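Local coordinates for protein xyloglucan-specific endo-beta-1,4-glucanase BoGH5A (Bacteroides ovatus, PDB 3ZMR) that hydrolyses internal beta-1,4-glucosidic linkages in the backbone of xyloglucan, with retention of configuration, to release xyloglucan oligosaccharides, at residues Arg25-Ile30 with Lys55-Ile60; Trp36-Ser41 with Ala73-Ser78. One frame throughout, in Å; residues are numbered along the deposited sequence.

Contact 1. Residues Arg25-Ile30 with Lys55-Ile60; sequences RQTIQI and KQYVNI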
# COMPACT_ATOMS: atom_id res chain seq x y z
N ARG A 25 -1.39 -16.68 -19.83
CA ARG A 25 -0.86 -17.41 -20.97
C ARG A 25 -1.71 -18.65 -21.26
O ARG A 25 -2.33 -19.22 -20.36
CB ARG A 25 0.60 -17.82 -20.74
CG ARG A 25 0.81 -19.08 -19.89
CD ARG A 25 1.26 -18.84 -18.47
NE ARG A 25 1.54 -20.14 -17.84
CZ ARG A 25 0.81 -20.77 -16.92
NH1 ARG A 25 -0.29 -20.23 -16.41
NH2 ARG A 25 1.20 -21.99 -16.49
N GLN A 26 -1.68 -19.07 -22.52
CA GLN A 26 -2.31 -20.29 -22.99
C GLN A 26 -1.35 -20.99 -23.93
O GLN A 26 -0.81 -20.39 -24.87
CB GLN A 26 -3.64 -20.04 -23.71
CG GLN A 26 -4.71 -19.46 -22.78
CD GLN A 26 -5.97 -19.06 -23.51
OE1 GLN A 26 -6.29 -19.58 -24.57
NE2 GLN A 26 -6.70 -18.13 -22.92
N THR A 27 -1.16 -22.29 -23.67
CA THR A 27 -0.35 -23.13 -24.55
C THR A 27 -1.24 -23.67 -25.68
O THR A 27 -2.32 -24.26 -25.45
CB THR A 27 0.28 -24.30 -23.78
OG1 THR A 27 1.10 -23.80 -22.74
CG2 THR A 27 1.13 -25.18 -24.69
N ILE A 28 -0.78 -23.45 -26.91
CA ILE A 28 -1.41 -24.01 -28.09
C ILE A 28 -0.42 -24.97 -28.77
O ILE A 28 0.75 -25.05 -28.39
CB ILE A 28 -1.93 -22.92 -29.06
CG1 ILE A 28 -0.78 -22.18 -29.77
CG2 ILE A 28 -2.86 -21.99 -28.29
CD1 ILE A 28 -1.26 -21.22 -30.85
N GLN A 29 -0.90 -25.68 -29.78
CA GLN A 29 -0.04 -26.58 -30.55
C GLN A 29 -0.09 -26.21 -32.03
O GLN A 29 -1.15 -26.07 -32.62
CB GLN A 29 -0.42 -28.05 -30.32
CG GLN A 29 0.60 -29.05 -30.86
CD GLN A 29 0.26 -30.48 -30.51
OE1 GLN A 29 -0.85 -30.95 -30.78
NE2 GLN A 29 1.20 -31.20 -29.93
N ILE A 30 1.09 -26.10 -32.61
CA ILE A 30 1.30 -25.89 -34.04
C ILE A 30 1.80 -27.21 -34.65
O ILE A 30 2.79 -27.76 -34.21
CB ILE A 30 2.36 -24.79 -34.30
CG1 ILE A 30 2.01 -23.49 -33.57
CG2 ILE A 30 2.55 -24.58 -35.81
CD1 ILE A 30 0.59 -22.99 -33.76
N LYS A 55 6.04 -30.20 -34.79
CA LYS A 55 4.85 -30.18 -33.96
C LYS A 55 5.25 -29.69 -32.56
O LYS A 55 5.87 -30.42 -31.78
CB LYS A 55 4.22 -31.56 -33.91
CG LYS A 55 2.84 -31.63 -33.30
CD LYS A 55 2.26 -33.03 -33.50
CE LYS A 55 0.85 -33.13 -32.98
NZ LYS A 55 0.28 -34.45 -33.36
N GLN A 56 4.89 -28.44 -32.29
CA GLN A 56 5.42 -27.66 -31.15
C GLN A 56 4.35 -27.08 -30.26
O GLN A 56 3.36 -26.53 -30.74
CB GLN A 56 6.22 -26.49 -31.72
CG GLN A 56 6.93 -25.60 -30.71
CD GLN A 56 8.01 -26.35 -29.98
OE1 GLN A 56 8.84 -27.01 -30.60
NE2 GLN A 56 8.01 -26.26 -28.66
N TYR A 57 4.59 -27.16 -28.95
CA TYR A 57 3.79 -26.37 -28.00
C TYR A 57 4.29 -24.94 -27.94
O TYR A 57 5.48 -24.68 -27.61
CB TYR A 57 3.78 -27.00 -26.61
CG TYR A 57 2.91 -28.23 -26.51
CD1 TYR A 57 1.54 -28.19 -26.86
CD2 TYR A 57 3.43 -29.43 -26.06
CE1 TYR A 57 0.76 -29.32 -26.75
CE2 TYR A 57 2.64 -30.55 -25.94
CZ TYR A 57 1.30 -30.48 -26.32
OH TYR A 57 0.49 -31.61 -26.21
N VAL A 58 3.39 -24.01 -28.27
CA VAL A 58 3.70 -22.59 -28.35
C VAL A 58 2.79 -21.85 -27.38
O VAL A 58 1.59 -22.13 -27.31
CB VAL A 58 3.47 -22.03 -29.78
CG1 VAL A 58 3.67 -20.51 -29.86
CG2 VAL A 58 4.42 -22.73 -30.75
N ASN A 59 3.36 -20.92 -26.62
CA ASN A 59 2.59 -20.10 -25.71
C ASN A 59 2.16 -18.79 -26.31
O ASN A 59 2.93 -18.11 -26.99
CB ASN A 59 3.33 -19.86 -24.41
CG ASN A 59 3.12 -20.95 -23.40
OD1 ASN A 59 2.99 -22.13 -23.72
ND2 ASN A 59 3.12 -20.56 -22.15
N ILE A 60 0.89 -18.47 -26.12
CA ILE A 60 0.37 -17.14 -26.43
C ILE A 60 0.10 -16.45 -25.09
O ILE A 60 -0.64 -16.97 -24.26
CB ILE A 60 -0.92 -17.21 -27.29
CG1 ILE A 60 -0.66 -17.99 -28.60
CG2 ILE A 60 -1.42 -15.80 -27.59
CD1 ILE A 60 0.46 -17.45 -29.49
O HOH W 1 3.80 -30.32 -29.44

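Contact 2. Residues Trp36-Ser41 with Ala73-Ser78; sequences WHISTS and ATVTVS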
# COMPACT_ATOMS: atom_id res chain seq x y z
N TRP A 36 8.49 -23.09 -39.91
CA TRP A 36 7.36 -22.17 -39.91
C TRP A 36 7.67 -20.98 -39.04
O TRP A 36 8.67 -20.94 -38.32
CB TRP A 36 6.06 -22.88 -39.51
CG TRP A 36 6.17 -23.76 -38.26
CD1 TRP A 36 6.29 -25.13 -38.24
CD2 TRP A 36 6.16 -23.36 -36.87
NE1 TRP A 36 6.35 -25.60 -36.98
CE2 TRP A 36 6.27 -24.55 -36.10
CE3 TRP A 36 6.06 -22.13 -36.20
CZ2 TRP A 36 6.29 -24.55 -34.71
CZ3 TRP A 36 6.11 -22.13 -34.81
CH2 TRP A 36 6.22 -23.33 -34.08
N HIS A 37 6.80 -19.98 -39.12
CA HIS A 37 7.01 -18.69 -38.48
C HIS A 37 5.73 -18.19 -37.83
O HIS A 37 4.63 -18.50 -38.27
CB HIS A 37 7.47 -17.66 -39.50
CG HIS A 37 8.75 -18.02 -40.19
ND1 HIS A 37 9.97 -17.55 -39.77
CD2 HIS A 37 9.00 -18.77 -41.29
CE1 HIS A 37 10.92 -18.00 -40.58
NE2 HIS A 37 10.35 -18.74 -41.51
N ILE A 38 5.89 -17.44 -36.75
CA ILE A 38 4.79 -16.76 -36.05
C ILE A 38 5.09 -15.28 -35.78
O ILE A 38 6.16 -14.92 -35.33
CB ILE A 38 4.50 -17.45 -34.71
CG1 ILE A 38 4.04 -18.89 -34.95
CG2 ILE A 38 3.41 -16.68 -33.93
CD1 ILE A 38 3.78 -19.68 -33.67
N SER A 39 4.10 -14.44 -36.05
CA SER A 39 4.08 -13.05 -35.65
C SER A 39 2.70 -12.76 -35.02
O SER A 39 1.77 -13.58 -35.13
CB SER A 39 4.36 -12.10 -36.82
OG SER A 39 3.31 -12.12 -37.76
N THR A 40 2.62 -11.64 -34.33
CA THR A 40 1.34 -11.12 -33.81
C THR A 40 1.14 -9.65 -34.23
O THR A 40 2.09 -8.92 -34.54
CB THR A 40 1.22 -11.21 -32.26
OG1 THR A 40 1.83 -10.06 -31.66
CG2 THR A 40 1.84 -12.48 -31.71
N SER A 41 -0.12 -9.23 -34.19
CA SER A 41 -0.51 -7.91 -34.69
C SER A 41 -0.45 -6.79 -33.64
O SER A 41 -0.64 -5.63 -33.98
CB SER A 41 -1.92 -7.99 -35.28
OG SER A 41 -2.88 -8.14 -34.25
N ALA A 73 -6.49 -8.92 -31.21
CA ALA A 73 -5.26 -9.08 -31.97
C ALA A 73 -5.38 -10.33 -32.83
O ALA A 73 -6.33 -11.13 -32.73
CB ALA A 73 -4.09 -9.21 -31.03
N THR A 74 -4.40 -10.47 -33.72
CA THR A 74 -4.23 -11.74 -34.44
C THR A 74 -2.84 -12.30 -34.20
O THR A 74 -1.90 -11.57 -33.85
CB THR A 74 -4.48 -11.61 -35.96
OG1 THR A 74 -3.54 -10.68 -36.51
CG2 THR A 74 -5.89 -11.16 -36.23
N VAL A 75 -2.74 -13.61 -34.37
CA VAL A 75 -1.48 -14.35 -34.39
C VAL A 75 -1.45 -15.08 -35.73
O VAL A 75 -2.36 -15.87 -36.06
CB VAL A 75 -1.41 -15.37 -33.22
CG1 VAL A 75 -0.13 -16.18 -33.29
CG2 VAL A 75 -1.50 -14.64 -31.87
N THR A 76 -0.40 -14.81 -36.50
CA THR A 76 -0.26 -15.35 -37.85
C THR A 76 0.83 -16.39 -37.89
O THR A 76 2.00 -16.10 -37.58
CB THR A 76 0.05 -14.22 -38.83
OG1 THR A 76 -1.08 -13.35 -38.87
CG2 THR A 76 0.31 -14.75 -40.27
N VAL A 77 0.42 -17.60 -38.25
CA VAL A 77 1.36 -18.72 -38.44
C VAL A 77 1.56 -18.93 -39.95
O VAL A 77 0.59 -19.05 -40.69
CB VAL A 77 0.83 -20.02 -37.81
CG1 VAL A 77 1.92 -21.07 -37.77
CG2 VAL A 77 0.27 -19.75 -36.39
N SER A 78 2.81 -18.99 -40.38
CA SER A 78 3.10 -19.08 -41.81
C SER A 78 4.20 -20.07 -42.13
O SER A 78 5.05 -20.37 -41.30
CB SER A 78 3.45 -17.70 -42.35
OG SER A 78 4.60 -17.18 -41.74

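Contact 1. Residues Arg25-Ile30 with Lys55-Ile60
Gln29 CG stands anti to the backbone N (chi1 -168°), and Tyr57 CG lies anti to its carbonyl carbon. The Gln29 chain, extended beyond CG, then carries the amide over one face of the Tyr57 ring, in a non-hydrogen-bonded pair of an antiparallel beta-sheet of the BACON domain. The amide and ring planes are 7° apart. Gln29 NE2 sits 3.7 Å from Tyr57 CZ. Its N-H is given to a water, which donates to Lys55 O. The Lys55 chain is extended and passes the same amide, with CE 3.5 Å from Gln29 OE1. Six backbone hydrogen bonds join the strands, in the pairs Gln26-Ile60, Ile28-Val58 and Ile30-Gln56. The bond from Ile28 N to Val58 O is 2.7 Å. The side chains of Ile28, Ile30, Val58 and Ile60 are buried on one face, which Gln26 and Gln56 share. There Ile30 CG1 meets Val58 CG2 at 3.8 Å, and Ile28 CD1 meets Ile60 CG1 at 4.0 Å. Strand 16-19 packs on Ile60, and Glu18 O accepts a hydrogen bond from Gln26 NE2. On the more exposed face, Thr27 CG2 touches Tyr57 CD1. Thr27 OG1 donates to Asn59 OD1 at 2.7 Å, from 36° above the carbonyl plane.

Contact 2. Residues Trp36-Ser41 with Ala73-Ser78
Ala73 faces Ser41, whose OG lies 3.4 Å from Ala73 CA. At Thr74 the same hydroxyl takes the place of a backbone acceptor. Thr74 N donates to Ser41 OG at 2.8 Å in a nearly straight bond (170°), and Thr74 O receives Ser41 N. Ser41 OG is turned between its N and carbonyl carbon (chi1 72°). The side chain thus continues the ladder where strand 36-40 has ended. Val75 points to the mostly buried face. Its CG1 reaches Ile38 CG2 at 3.6 Å, and its CG2 lies alongside Thr40 CG2 at 4.0 Å. Thr40 OG1 is hydrogen-bonded to Cys45 O. Thr76 and Ser39 form a hydrogen-bonded pair, with Thr76 N to Ser39 O at 2.8 Å. Val77 returns to the same face and lies beside Ile38, its CG2 4.1 Å from Ile38 CG1. Ser78 closes the ladder by two backbone hydrogen bonds with His37. Ser78 O touches Trp36 CB at 3.2 Å, while Trp36 NE1 is hydrogen-bonded to Gly54 O. Strand 85-91 pairs with the other edge of strand 71-78. Ile38 packs on Val58 and Val75 on Ile60, bringing strand 55-62 of the other sheet onto this face, as in a two-sheet beta-sandwich, here the BACON domain.

Overall arrangement
Both contacts are antiparallel strand pairs of the BACON domain, away from the xyloglucan site of the catalytic barrel. Contact 1 lies in the three-stranded sheet and contact 2 in the five-stranded mixed sheet. Their mostly buried faces meet: Gln56 CB lies 3.6 Å from Trp36 CZ2, and Val58 CG1 3.9 Å from Ile38 CD1. Each contact also has a more exposed face. There contact 1 carries amides, the Thr27 hydroxyl and a phenol ring, and contact 2 mainly small hydroxyls and His37. The segments alternate in sequence, so the chain crosses from one sheet to the other and back. The domain does not bind carbohydrate and may instead hold the catalytic module away from the cell surface.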